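Local coordinates for lipoprotein (Actinomyces odontolyticus, PDB 3UP9) that probably binds methionine as the extracytoplasmic, membrane-anchored receptor of an uptake system, and holds a selenomethionine in the cleft between its two lobes, at residues 20-25 with 227-232; 120-124 with 190-194; 6-10 with 212-216; 59-65 with 200-206; 104-110 with 167-172. All coordinates share one frame; numbering follows the deposited sequence. Where two conformers were deposited one is given.

Interaction 1 (20-25 with 227-232)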
# COMPACT_ATOMS: atom_id res chain seq x y z
N LYS A 20 13.09 0.91 -0.81
CA LYS A 20 14.00 2.09 -0.74
C LYS A 20 14.25 2.59 0.71
O LYS A 20 15.37 2.90 1.10
CB LYS A 20 13.47 3.24 -1.61
CG LYS A 20 13.40 2.92 -3.07
CD LYS A 20 13.16 4.14 -3.95
CE LYS A 20 13.52 3.91 -5.44
NZ LYS A 20 14.82 4.47 -5.96
N ILE A 21 13.19 2.70 1.50
CA ILE A 21 13.28 3.12 2.91
C ILE A 21 14.15 2.11 3.65
O ILE A 21 15.04 2.49 4.40
CB ILE A 21 11.87 3.20 3.58
CG1 ILE A 21 11.01 4.30 2.95
CG2 ILE A 21 11.96 3.43 5.07
CD1 ILE A 21 9.53 4.12 3.32
N LEU A 22 13.93 0.81 3.41
CA LEU A 22 14.72 -0.25 4.09
C LEU A 22 16.20 -0.21 3.66
O LEU A 22 17.04 -0.59 4.45
CB LEU A 22 14.16 -1.65 3.88
CG LEU A 22 12.79 -2.00 4.47
CD1 LEU A 22 12.42 -3.39 3.99
CD2 LEU A 22 12.78 -1.85 5.99
N THR A 23 16.48 0.28 2.45
CA THR A 23 17.83 0.30 1.92
C THR A 23 18.55 1.52 2.57
O THR A 23 19.68 1.37 3.03
CB THR A 23 17.83 0.30 0.38
OG1 THR A 23 17.22 -0.91 -0.08
CG2 THR A 23 19.26 0.39 -0.21
N TYR A 24 17.86 2.67 2.69
CA TYR A 24 18.40 3.78 3.44
C TYR A 24 18.80 3.32 4.86
O TYR A 24 19.92 3.54 5.30
CB TYR A 24 17.43 4.98 3.49
CG TYR A 24 17.90 6.00 4.48
CD1 TYR A 24 18.92 6.86 4.18
CD2 TYR A 24 17.39 6.01 5.74
CE1 TYR A 24 19.36 7.80 5.10
CE2 TYR A 24 17.85 6.90 6.69
CZ TYR A 24 18.81 7.80 6.36
OH TYR A 24 19.25 8.66 7.34
N ILE A 25 17.89 2.63 5.52
CA ILE A 25 18.16 2.13 6.88
C ILE A 25 19.36 1.17 6.86
O ILE A 25 20.29 1.28 7.63
CB ILE A 25 16.94 1.41 7.50
CG1 ILE A 25 15.83 2.42 7.80
CG2 ILE A 25 17.34 0.63 8.75
CD1 ILE A 25 14.47 1.83 8.17
N GLU A 227 15.58 10.34 11.21
CA GLU A 227 16.37 10.05 9.99
C GLU A 227 15.53 9.45 8.86
O GLU A 227 15.54 9.92 7.70
CB GLU A 227 17.59 9.16 10.30
CG GLU A 227 18.66 9.84 11.16
CD GLU A 227 18.40 9.77 12.68
OE1 GLU A 227 17.35 9.30 13.16
OE2 GLU A 227 19.28 10.22 13.44
N VAL A 228 14.74 8.44 9.20
CA VAL A 228 13.81 7.89 8.20
C VAL A 228 12.73 8.90 7.75
O VAL A 228 12.40 8.91 6.57
CB VAL A 228 13.18 6.56 8.67
CG1 VAL A 228 11.94 6.24 7.86
CG2 VAL A 228 14.25 5.48 8.61
N LYS A 229 12.21 9.74 8.65
CA LYS A 229 11.22 10.75 8.25
C LYS A 229 11.83 11.73 7.22
O LYS A 229 11.20 12.04 6.19
CB LYS A 229 10.71 11.51 9.47
CG LYS A 229 9.71 12.58 9.18
CD LYS A 229 8.95 13.01 10.44
CE LYS A 229 7.95 14.08 10.05
NZ LYS A 229 7.05 14.45 11.16
N GLN A 230 13.05 12.17 7.50
CA GLN A 230 13.78 13.10 6.65
C GLN A 230 14.10 12.44 5.32
O GLN A 230 13.89 13.04 4.29
CB GLN A 230 15.05 13.64 7.35
CG GLN A 230 14.65 14.59 8.46
CD GLN A 230 15.80 15.26 9.19
OE1 GLN A 230 16.91 14.73 9.32
NE2 GLN A 230 15.51 16.43 9.71
N TYR A 231 14.57 11.21 5.33
CA TYR A 231 14.70 10.48 4.07
C TYR A 231 13.37 10.48 3.26
O TYR A 231 13.39 10.76 2.07
CB TYR A 231 15.21 9.04 4.28
CG TYR A 231 15.22 8.24 3.00
CD1 TYR A 231 16.31 8.34 2.10
CD2 TYR A 231 14.15 7.40 2.64
CE1 TYR A 231 16.33 7.64 0.90
CE2 TYR A 231 14.15 6.69 1.44
CZ TYR A 231 15.26 6.81 0.59
OH TYR A 231 15.28 6.19 -0.57
N ILE A 232 12.25 10.17 3.89
CA ILE A 232 10.96 10.12 3.16
C ILE A 232 10.62 11.50 2.61
O ILE A 232 10.22 11.62 1.46
CB ILE A 232 9.77 9.57 3.98
CG1 ILE A 232 10.03 8.12 4.38
CG2 ILE A 232 8.48 9.70 3.24
CD1 ILE A 232 9.02 7.56 5.37

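Interaction 2 (120-124 with 190-194). With MSE (selenomethionine), chain B.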
# COMPACT_ATOMS: atom_id res chain seq x y z
N ARG A 120 -11.37 0.16 -0.15
CA ARG A 120 -10.82 1.50 -0.01
C ARG A 120 -11.00 2.38 -1.31
O ARG A 120 -11.30 3.57 -1.21
CB ARG A 120 -9.37 1.37 0.42
CG ARG A 120 -8.57 2.65 0.41
CD ARG A 120 -7.15 2.31 0.78
NE ARG A 120 -6.23 3.44 0.87
CZ ARG A 120 -4.91 3.29 0.88
NH1 ARG A 120 -4.38 2.09 0.86
NH2 ARG A 120 -4.13 4.33 0.99
N ALA A 121 -10.82 1.77 -2.48
CA ALA A 121 -11.01 2.39 -3.80
C ALA A 121 -12.48 2.79 -4.02
O ALA A 121 -12.77 3.89 -4.52
CB ALA A 121 -10.54 1.42 -4.91
N LEU A 122 -13.39 1.88 -3.65
CA LEU A 122 -14.84 2.16 -3.62
C LEU A 122 -15.19 3.36 -2.75
O LEU A 122 -15.95 4.21 -3.20
CB LEU A 122 -15.67 0.90 -3.28
CG LEU A 122 -15.68 -0.12 -4.48
CD1 LEU A 122 -16.33 -1.43 -4.06
CD2 LEU A 122 -16.30 0.47 -5.74
N GLU A 123 -14.61 3.49 -1.55
CA GLU A 123 -14.83 4.69 -0.70
C GLU A 123 -14.37 5.98 -1.42
O GLU A 123 -15.02 7.03 -1.34
CB GLU A 123 -14.03 4.63 0.61
CG GLU A 123 -14.09 3.34 1.41
CD GLU A 123 -15.40 3.10 2.08
OE1 GLU A 123 -16.30 3.97 1.91
OE2 GLU A 123 -15.54 2.05 2.77
N LEU A 124 -13.20 5.90 -2.06
CA LEU A 124 -12.62 7.04 -2.71
C LEU A 124 -13.58 7.48 -3.78
O LEU A 124 -13.82 8.68 -3.90
CB LEU A 124 -11.24 6.70 -3.33
CG LEU A 124 -10.58 7.86 -4.07
CD1 LEU A 124 -10.36 8.99 -3.05
CD2 LEU A 124 -9.29 7.38 -4.72
N LEU A 190 -5.81 11.92 -10.76
CA LEU A 190 -6.98 12.76 -11.14
C LEU A 190 -7.77 13.17 -9.90
O LEU A 190 -8.33 14.27 -9.85
CB LEU A 190 -7.90 12.03 -12.12
CG LEU A 190 -7.56 12.07 -13.61
CD1 LEU A 190 -6.31 11.25 -13.90
CD2 LEU A 190 -8.75 11.50 -14.39
N VAL A 191 -7.81 12.26 -8.93
CA VAL A 191 -8.54 12.37 -7.66
C VAL A 191 -7.52 11.79 -6.66
O VAL A 191 -6.85 10.79 -6.98
CB VAL A 191 -9.82 11.49 -7.65
CG1 VAL A 191 -10.54 11.46 -6.29
CG2 VAL A 191 -10.74 11.92 -8.75
N VAL A 192 -7.37 12.41 -5.51
CA VAL A 192 -6.36 12.01 -4.54
C VAL A 192 -7.12 11.81 -3.22
O VAL A 192 -7.83 12.70 -2.79
CB VAL A 192 -5.28 13.10 -4.34
CG1 VAL A 192 -4.27 12.64 -3.29
CG2 VAL A 192 -4.65 13.54 -5.69
N GLU A 193 -6.97 10.66 -2.59
CA GLU A 193 -7.52 10.34 -1.30
C GLU A 193 -6.97 11.30 -0.24
O GLU A 193 -5.80 11.62 -0.26
CB GLU A 193 -7.07 8.92 -0.95
CG GLU A 193 -7.78 8.23 0.20
CD GLU A 193 -7.10 6.91 0.56
OE1 GLU A 193 -5.86 6.94 0.70
OE2 GLU A 193 -7.80 5.88 0.76
N SER A 194 -7.84 11.78 0.64
CA SER A 194 -7.43 12.69 1.69
C SER A 194 -6.44 12.04 2.65
O SER A 194 -6.60 10.89 2.99
CB SER A 194 -8.64 13.19 2.46
OG SER A 194 -8.26 13.57 3.75
N MSE B . 1.52 0.28 -0.17
CA MSE B . 0.05 0.10 -0.23
C MSE B . -0.71 1.29 0.29
O MSE B . -0.25 1.96 1.25
OXT MSE B . -1.80 1.54 -0.25
CB MSE B . -0.36 -1.12 0.55
CG MSE B . -1.87 -1.48 0.44
SE MSE B . -2.27 -3.02 1.50
CE MSE B . -1.00 -4.40 0.80
O HOH W 1 -10.41 5.88 0.17

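Interaction 3 (6-10 with 212-216)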
# COMPACT_ATOMS: atom_id res chain seq x y z
N VAL A 6 25.57 -9.88 15.90
CA VAL A 6 24.76 -9.06 14.97
C VAL A 6 23.62 -10.01 14.45
O VAL A 6 23.90 -11.11 14.03
CB VAL A 6 25.64 -8.49 13.80
CG1 VAL A 6 24.82 -7.96 12.64
CG2 VAL A 6 26.59 -7.39 14.29
N VAL A 7 22.34 -9.63 14.54
CA VAL A 7 21.24 -10.48 14.03
C VAL A 7 20.86 -10.04 12.59
O VAL A 7 20.73 -8.85 12.32
CB VAL A 7 19.98 -10.45 14.96
CG1 VAL A 7 18.75 -11.14 14.31
CG2 VAL A 7 20.31 -11.09 16.31
N THR A 8 20.67 -10.99 11.68
CA THR A 8 20.30 -10.65 10.32
C THR A 8 18.85 -10.85 10.19
O THR A 8 18.37 -11.87 10.67
CB THR A 8 21.00 -11.54 9.28
OG1 THR A 8 22.35 -11.13 9.20
CG2 THR A 8 20.37 -11.37 7.93
N LEU A 9 18.16 -9.94 9.50
CA LEU A 9 16.71 -10.01 9.34
C LEU A 9 16.29 -10.05 7.88
O LEU A 9 16.57 -9.11 7.18
CB LEU A 9 16.04 -8.78 9.95
CG LEU A 9 15.96 -8.54 11.43
CD1 LEU A 9 15.26 -7.20 11.66
CD2 LEU A 9 15.15 -9.63 12.09
N THR A 10 15.59 -11.10 7.44
CA THR A 10 15.06 -11.13 6.08
C THR A 10 13.70 -10.38 6.11
O THR A 10 12.75 -10.77 6.83
CB THR A 10 15.04 -12.60 5.51
OG1 THR A 10 16.30 -13.25 5.77
CG2 THR A 10 14.82 -12.63 3.99
N LYS A 212 13.28 -13.61 16.94
CA LYS A 212 14.14 -12.51 16.61
C LYS A 212 13.56 -11.20 17.05
O LYS A 212 13.95 -10.19 16.51
CB LYS A 212 14.39 -12.53 15.10
CG LYS A 212 15.06 -13.81 14.59
CD LYS A 212 15.91 -13.47 13.37
CE LYS A 212 16.24 -14.63 12.50
NZ LYS A 212 16.89 -14.23 11.22
N VAL A 213 12.70 -11.21 18.07
CA VAL A 213 11.93 -10.01 18.44
C VAL A 213 12.80 -8.86 18.96
O VAL A 213 12.41 -7.72 18.80
CB VAL A 213 10.77 -10.25 19.50
CG1 VAL A 213 9.48 -10.71 18.83
CG2 VAL A 213 11.23 -11.17 20.61
N ASP A 214 13.94 -9.13 19.58
CA ASP A 214 14.86 -8.03 19.89
C ASP A 214 15.30 -7.28 18.66
O ASP A 214 15.24 -6.05 18.64
CB ASP A 214 16.09 -8.49 20.62
CG ASP A 214 15.79 -8.91 22.03
OD1 ASP A 214 14.64 -8.82 22.46
OD2 ASP A 214 16.73 -9.37 22.71
N ALA A 215 15.74 -8.02 17.64
CA ALA A 215 16.21 -7.44 16.38
C ALA A 215 15.07 -6.65 15.65
O ALA A 215 15.29 -5.52 15.18
CB ALA A 215 16.83 -8.53 15.49
N ILE A 216 13.88 -7.24 15.57
CA ILE A 216 12.69 -6.61 14.91
C ILE A 216 12.26 -5.31 15.62
O ILE A 216 11.94 -4.34 14.99
CB ILE A 216 11.51 -7.60 14.84
CG1 ILE A 216 11.81 -8.69 13.82
CG2 ILE A 216 10.24 -6.91 14.48
CD1 ILE A 216 11.16 -10.02 14.10
O HOH W 2 20.16 -13.95 12.25

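Interaction 4 (59-65 with 200-206). With MSE (selenomethionine), chain B.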
# COMPACT_ATOMS: atom_id res chain seq x y z
N ALA A 59 10.10 -10.57 8.77
CA ALA A 59 9.17 -9.43 8.86
C ALA A 59 8.81 -9.08 7.43
O ALA A 59 9.50 -9.49 6.53
CB ALA A 59 9.78 -8.23 9.59
N ASN A 60 7.72 -8.37 7.22
CA ASN A 60 7.50 -7.71 5.93
C ASN A 60 7.09 -6.26 6.19
O ASN A 60 6.65 -5.90 7.27
CB ASN A 60 6.53 -8.46 4.96
CG ASN A 60 5.11 -8.61 5.49
OD1 ASN A 60 4.56 -7.67 6.06
ND2 ASN A 60 4.49 -9.79 5.25
N PHE A 61 7.30 -5.43 5.18
CA PHE A 61 7.00 -4.01 5.26
C PHE A 61 6.42 -3.61 3.91
O PHE A 61 7.15 -3.29 2.98
CB PHE A 61 8.24 -3.18 5.65
CG PHE A 61 7.99 -1.70 5.62
CD1 PHE A 61 6.85 -1.15 6.20
CD2 PHE A 61 8.90 -0.85 4.97
CE1 PHE A 61 6.62 0.22 6.15
CE2 PHE A 61 8.69 0.53 4.93
CZ PHE A 61 7.54 1.07 5.51
N TYR A 62 5.09 -3.72 3.79
CA TYR A 62 4.39 -3.44 2.53
C TYR A 62 2.91 -3.16 2.69
O TYR A 62 2.31 -2.72 1.75
CB TYR A 62 4.54 -4.62 1.56
CG TYR A 62 3.55 -5.75 1.75
CD1 TYR A 62 3.71 -6.67 2.78
CD2 TYR A 62 2.47 -5.90 0.92
CE1 TYR A 62 2.80 -7.71 2.98
CE2 TYR A 62 1.57 -6.91 1.12
CZ TYR A 62 1.72 -7.81 2.17
OH TYR A 62 0.82 -8.83 2.33
N GLN A 63 2.32 -3.43 3.86
CA GLN A 63 0.89 -3.46 3.99
C GLN A 63 0.33 -2.42 5.00
O GLN A 63 1.05 -1.92 5.86
CB GLN A 63 0.41 -4.87 4.30
CG GLN A 63 0.46 -5.29 5.73
CD GLN A 63 0.33 -6.78 5.88
OE1 GLN A 63 -0.75 -7.31 5.72
NE2 GLN A 63 1.43 -7.45 6.20
N THR A 64 -0.94 -2.11 4.82
CA THR A 64 -1.65 -1.11 5.57
C THR A 64 -2.34 -1.86 6.68
O THR A 64 -2.55 -3.06 6.61
CB THR A 64 -2.69 -0.33 4.69
OG1 THR A 64 -3.72 -1.24 4.19
CG2 THR A 64 -2.01 0.40 3.49
N VAL A 65 -2.71 -1.12 7.72
CA VAL A 65 -3.36 -1.65 8.90
C VAL A 65 -4.69 -2.29 8.55
O VAL A 65 -4.95 -3.39 9.02
CB VAL A 65 -3.41 -0.60 10.06
CG1 VAL A 65 -4.55 -0.90 11.07
CG2 VAL A 65 -2.05 -0.55 10.77
N ALA A 200 -5.16 4.03 6.57
CA ALA A 200 -4.32 3.16 5.74
C ALA A 200 -2.83 3.43 5.85
O ALA A 200 -2.11 3.53 4.83
CB ALA A 200 -4.76 3.19 4.27
N VAL A 201 -2.34 3.48 7.09
CA VAL A 201 -0.91 3.62 7.33
C VAL A 201 -0.19 2.26 7.17
O VAL A 201 -0.70 1.19 7.55
CB VAL A 201 -0.61 4.23 8.72
CG1 VAL A 201 -1.18 5.65 8.80
CG2 VAL A 201 -1.16 3.35 9.84
N ASN A 202 1.02 2.34 6.63
CA ASN A 202 1.86 1.19 6.35
C ASN A 202 2.74 0.77 7.53
O ASN A 202 3.43 1.58 8.10
CB ASN A 202 2.77 1.50 5.16
CG ASN A 202 2.05 1.49 3.84
OD1 ASN A 202 2.15 0.52 3.07
ND2 ASN A 202 1.34 2.60 3.55
N VAL A 203 2.74 -0.51 7.85
CA VAL A 203 3.35 -1.01 9.07
C VAL A 203 4.30 -2.17 8.82
O VAL A 203 4.18 -2.89 7.83
CB VAL A 203 2.23 -1.40 10.12
CG1 VAL A 203 1.58 -0.13 10.67
CG2 VAL A 203 1.20 -2.33 9.50
N LEU A 204 5.26 -2.32 9.75
CA LEU A 204 6.17 -3.49 9.82
C LEU A 204 5.34 -4.60 10.44
O LEU A 204 4.63 -4.35 11.42
CB LEU A 204 7.42 -3.20 10.70
CG LEU A 204 8.46 -4.32 10.74
CD1 LEU A 204 9.28 -4.41 9.47
CD2 LEU A 204 9.40 -4.09 11.90
N VAL A 205 5.35 -5.79 9.84
CA VAL A 205 4.56 -6.93 10.36
C VAL A 205 5.51 -8.07 10.52
O VAL A 205 6.38 -8.27 9.68
CB VAL A 205 3.32 -7.30 9.46
CG1 VAL A 205 2.60 -8.55 9.95
CG2 VAL A 205 2.39 -6.11 9.30
N TRP A 206 5.37 -8.80 11.62
CA TRP A 206 6.12 -10.01 11.89
C TRP A 206 5.21 -11.06 12.54
O TRP A 206 4.05 -10.81 12.90
CB TRP A 206 7.36 -9.66 12.73
CG TRP A 206 7.05 -9.14 14.11
CD1 TRP A 206 6.93 -9.89 15.28
CD2 TRP A 206 6.72 -7.76 14.51
NE1 TRP A 206 6.58 -9.11 16.32
CE2 TRP A 206 6.44 -7.81 15.94
CE3 TRP A 206 6.61 -6.52 13.84
CZ2 TRP A 206 6.10 -6.67 16.67
CZ3 TRP A 206 6.26 -5.39 14.58
CH2 TRP A 206 6.01 -5.47 15.97
N MSE B . 1.52 0.28 -0.17
CA MSE B . 0.05 0.10 -0.23
C MSE B . -0.71 1.29 0.29
O MSE B . -0.25 1.96 1.25
OXT MSE B . -1.80 1.54 -0.25
CB MSE B . -0.36 -1.12 0.55
CG MSE B . -1.87 -1.48 0.44
SE MSE B . -2.27 -3.02 1.50
CE MSE B . -1.00 -4.40 0.80
O HOH W 3 3.84 -4.87 6.13

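Interaction 5 (104-110 with 167-172)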
# COMPACT_ATOMS: atom_id res chain seq x y z
N PRO A 104 -17.03 8.22 -19.84
CA PRO A 104 -18.05 8.03 -20.84
C PRO A 104 -19.18 7.13 -20.33
O PRO A 104 -18.96 6.31 -19.46
CB PRO A 104 -17.30 7.36 -22.02
CG PRO A 104 -15.83 7.53 -21.72
CD PRO A 104 -15.74 7.62 -20.22
N ASP A 105 -20.36 7.34 -20.86
CA ASP A 105 -21.48 6.44 -20.69
C ASP A 105 -21.12 5.01 -21.15
O ASP A 105 -20.80 4.80 -22.33
CB ASP A 105 -22.64 6.95 -21.57
CG ASP A 105 -23.97 6.50 -21.06
OD1 ASP A 105 -24.04 5.40 -20.46
OD2 ASP A 105 -24.92 7.28 -21.22
N GLY A 106 -21.17 4.04 -20.22
CA GLY A 106 -20.65 2.68 -20.45
C GLY A 106 -19.12 2.57 -20.43
O GLY A 106 -18.55 1.60 -20.92
N GLY A 107 -18.47 3.55 -19.82
CA GLY A 107 -17.01 3.57 -19.68
C GLY A 107 -16.56 2.57 -18.63
O GLY A 107 -17.40 1.94 -17.99
N THR A 108 -15.26 2.44 -18.43
CA THR A 108 -14.71 1.39 -17.57
C THR A 108 -13.72 1.94 -16.53
O THR A 108 -13.01 2.86 -16.80
CB THR A 108 -13.98 0.35 -18.42
OG1 THR A 108 -13.03 1.03 -19.23
CG2 THR A 108 -14.99 -0.49 -19.28
N ILE A 109 -13.73 1.37 -15.32
CA ILE A 109 -12.80 1.75 -14.25
C ILE A 109 -12.20 0.46 -13.75
O ILE A 109 -12.90 -0.40 -13.28
CB ILE A 109 -13.46 2.51 -13.08
CG1 ILE A 109 -14.11 3.83 -13.58
CG2 ILE A 109 -12.44 2.80 -11.97
CD1 ILE A 109 -14.70 4.72 -12.50
N GLY A 110 -10.88 0.33 -13.93
CA GLY A 110 -10.10 -0.72 -13.31
C GLY A 110 -10.03 -0.58 -11.80
O GLY A 110 -9.81 0.51 -11.28
N ASP A 167 -6.28 0.04 -21.41
CA ASP A 167 -7.56 -0.55 -21.80
C ASP A 167 -8.79 0.18 -21.32
O ASP A 167 -9.80 0.22 -22.00
CB ASP A 167 -7.61 -1.97 -21.22
CG ASP A 167 -6.39 -2.77 -21.62
OD1 ASP A 167 -6.12 -2.81 -22.84
OD2 ASP A 167 -5.72 -3.31 -20.71
N PHE A 168 -8.71 0.73 -20.12
CA PHE A 168 -9.85 1.30 -19.43
C PHE A 168 -9.73 2.87 -19.34
O PHE A 168 -8.66 3.47 -19.39
CB PHE A 168 -9.96 0.68 -18.01
CG PHE A 168 -10.00 -0.84 -17.97
CD1 PHE A 168 -10.73 -1.58 -18.90
CD2 PHE A 168 -9.36 -1.54 -16.95
CE1 PHE A 168 -10.77 -2.98 -18.85
CE2 PHE A 168 -9.40 -2.93 -16.88
CZ PHE A 168 -10.10 -3.66 -17.83
N ASP A 169 -10.87 3.51 -19.15
CA ASP A 169 -10.94 4.97 -19.02
C ASP A 169 -10.17 5.50 -17.78
O ASP A 169 -9.52 6.54 -17.84
CB ASP A 169 -12.42 5.39 -19.01
CG ASP A 169 -13.13 5.18 -20.37
OD1 ASP A 169 -12.82 5.94 -21.32
OD2 ASP A 169 -14.01 4.29 -20.47
N TYR A 170 -10.24 4.75 -16.68
CA TYR A 170 -9.60 5.11 -15.42
C TYR A 170 -9.18 3.85 -14.73
O TYR A 170 -9.70 2.79 -15.05
CB TYR A 170 -10.56 5.86 -14.44
CG TYR A 170 -11.21 7.06 -15.06
CD1 TYR A 170 -12.34 6.92 -15.85
CD2 TYR A 170 -10.68 8.29 -14.92
CE1 TYR A 170 -12.91 8.00 -16.48
CE2 TYR A 170 -11.25 9.38 -15.54
CZ TYR A 170 -12.37 9.25 -16.33
OH TYR A 170 -12.98 10.35 -16.93
N ALA A 171 -8.28 3.96 -13.76
CA ALA A 171 -8.05 2.83 -12.83
C ALA A 171 -7.74 3.39 -11.45
O ALA A 171 -7.11 4.45 -11.38
CB ALA A 171 -6.91 1.93 -13.33
N VAL A 172 -8.18 2.73 -10.38
CA VAL A 172 -7.80 3.15 -9.00
C VAL A 172 -6.55 2.37 -8.59
O VAL A 172 -6.54 1.16 -8.66
CB VAL A 172 -8.96 2.98 -7.97
CG1 VAL A 172 -8.59 3.64 -6.65
CG2 VAL A 172 -10.28 3.57 -8.55

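Interaction 1 (20-25 with 227-232)
The Tyr24 ring slides over the Tyr231 ring so that each covers the other's CB rather than its whole ring. The planes are 18° apart and the centroids 4.8 Å, an offset pair with little overlap. Tyr24 CB stands 3.8 Å from the centroid of the Tyr231 ring and Tyr231 CB 4.0 Å from that of Tyr24, CH-pi contacts each over a face. CG is anti to the backbone N in both (chi1 175° in Tyr231), which sends the rings past each other in opposite directions. Tyr24 OH lies against Glu227 CB and Tyr231 OH against Lys20 CB. With an alanine at Tyr231, Tyr24 CB would probably lose the ring face it rests on and a gap would open beside Ile21 and Lys20. Deeper in, Val228 CG2 touches Ile25 CG1 at 3.5 Å, and the CD1 methyls of Ile21 and Ile232 meet at 4.0 Å. The axes of 20-25 and 227-232 approach to 10.4 Å, their N-to-C directions 131° apart. Leu222 and Leu223 of helix 213-223 pack on Ile25, while Leu22 packs on Val11 of strand 7-13 and Ile39 of strand 35-41, placing helix 15-28 between the sheet and helix 226-235.

Interaction 2 (120-124 with 190-194)
Arg120 and Glu193 form the charged part of this contact, a side-on salt bridge with one nitrogen to each oxygen. Arg120 NE donates to Glu193 OE2 at 2.9 Å with an N-H...O angle of 162°, and Arg120 NH2 donates to Glu193 OE1 at 3.1 Å. Both oxygens use their syn lone pairs, and the guanidinium and carboxylate planes are only 17° apart, so the pair is nearly coplanar and the rotation of the guanidinium is fixed. An extended chain with CG anti to the backbone N (chi1 171°) carries the group from the helix to the carboxylate.

The remaining nitrogen serves the ligand: Arg120 NH1 donates to OXT of the selenomethionine at 2.9 Å. This is the way a periplasmic-binding-protein fold commonly holds an amino-acid carboxylate, with an arginine of one lobe reaching into the cleft; Glu193 is the second-shell residue that orients it. Leu90 N and Asn198 ND2 in turn bond to Glu193 OE1. Water 1 adds a link, donating to Arg120 O and, at 2.7 Å, to Glu193 OE2.

The apolar contacts lie one helical turn further on. Leu124 CD1 sits 3.6 Å from Glu193 CA and also touches Glu193 CB, while its contact with Val191 CG1 is looser at 4.1 Å. Val92 of strand 91-93 packs against both Leu124 and Val191.

Interaction 3 (6-10 with 212-216)
A strand here packs against the first turn of a helix, one lysine tying the two together: Val7 and Leu9 of strand 7-13 meet Lys212, Ala215 and Ile216 at the start of helix 213-223. The nearest apolar approach is Val7 CG1 to Ala215 CB, 3.4 Å; consistent with the small methyl, the CA atoms of Val7 and Ala215 are 6.3 Å apart. Leu9 spreads its two branches over the same turn. Its CD2 lies 3.9 Å from Ile216 CG1 and touches Ala215 CB, whereas CD1 rests against the carbonyl of Ala215. Lys212, at the N-cap position, reaches across the strand, its CD 3.8 Å from Val7 CG1. An extended chain beyond CG then brings Lys212 NZ to Thr8 O, where it donates at 2.8 Å and approaches almost straight on, with a C=O...N angle of 166°. The same ammonium forms a salt bridge with Asp58, which probably balances the lysine's charge beside the strand. Water 2 accepts from Thr8 N at 3.1 Å. Strand 7-13 pairs in parallel with strands 35-41 and 59-64, and a helix covering such a sheet is characteristic of the alpha/beta lobe of a periplasmic-binding-protein fold.

Interaction 4 (59-65 with 200-206)
Asn60 and Val205 form a hydrogen-bonded antiparallel pair: Asn60 N donates to Val205 O at 2.8 Å, and Val205 N returns a bond to Asn60 O at 2.9 Å. Further along, Val203 N donates to Gln63 O at 3.0 Å, and Val65 N reaches Val201 O by a more bent bond (137°). Between these pairs the backbone bonding is interrupted, and water 3 accepts from Tyr62 N there.

At the ligand end, Asn202 ND2 donates to the selenomethionine O at 2.9 Å, while Asn202 OD1 takes a weak bond from the ligand amino group. His18 NE2 and His86 O also bond to the Asn202 amide, at OD1 and ND2 respectively, and so help fix which way it faces. A leucine in place of Asn202 would probably leave the ligand carboxylate oxygen without this donor and His18 without its acceptor. Thr64 CG2 lies 3.2 Å from the same ligand O, and Tyr62 CE2 lies 3.6 Å from the ligand methyl CE.

Packing continues outward from the polar groups. Gln63 CG sits between its backbone N and carbonyl carbon (chi1 84°), and the extended chain crosses Val205 at about a right angle, with Gln63 NE2 3.5 Å from Val205 CG2; its amide also bonds to Asn49. Val65 packs on Val203. The Phe61 and Leu204 side is covered by helix 213-223, while Asn60 and Val205 face Leu52 of helix 46-53.

Interaction 5 (104-110 with 167-172)
Phe168 opens the contact by laying its side chain beside Thr108. Thr108 OG1 is 3.2 Å from Phe168 CA, and the ring atom Phe168 CD2 reaches Gly110 CA at 3.8 Å. A CB on Gly110 would come tight against both that ring atom and the methyl of Ala171, so the bare glycine suits this close approach.

Asp169 follows and is joined to Thr108 twice. Its OD2 accepts from Thr108 N at 3.0 Å through the anti lone pair, with an N-H...O angle of 154°, and its own N donates to Thr108 OG1 at 3.3 Å. The hydroxyl faces that N-H because Thr108 OG1 lies between its backbone N and carbonyl carbon (chi1 54°). The other oxygen, Asp169 OD1, rests 3.4 Å from Pro104 CG and also accepts from His97. A CB on Gly107 would clash with OD2, consistent with a glycine where the carboxylate lies so close to the type II turn running from Pro104 to Gly107.

From Tyr170 onward the strands pair. Tyr170 N makes only a weak bond to Thr108 O, but Gly110 N donates to Tyr170 O at 2.9 Å. Tyr170 CB touches Ile109 CG1, while the phenol bonds to Ser99 O. Ala171 comes level with Gly110, their CA atoms 4.1 Å apart. Val172 N then donates to Gly110 O, and its CG2 meets Ile109 CG2.

Segments 107-110 and 170-172 run parallel, 26° apart, as inner strands of a five-stranded mixed sheet with helix 115-127 packed on Val172, as in a lobe of the periplasmic-binding-protein fold.

Overall arrangement
The contacts divide between two lobes with selenomethionine in the cleft. Interactions 1, 3 and 4 build one lobe: Ile21 CD1 packs on Phe61 CE2 at 4.0 Å, linking 1 to 4, and Ile216 CG2 meets Trp206 CD2 at 3.6 Å, linking 3 to 4. Interactions 2 and 5 belong to the other, where Ala121 CB lies 3.4 Å from Val172 CG1. The lobes meet where Arg120 CZ of interaction 2 lies 3.4 Å from Ala200 CB of interaction 4; these two contacts also hold the ligand carboxylate from different sides of the cleft. Interactions 3 and 5 mark the distant ends, their centres about 45 Å apart.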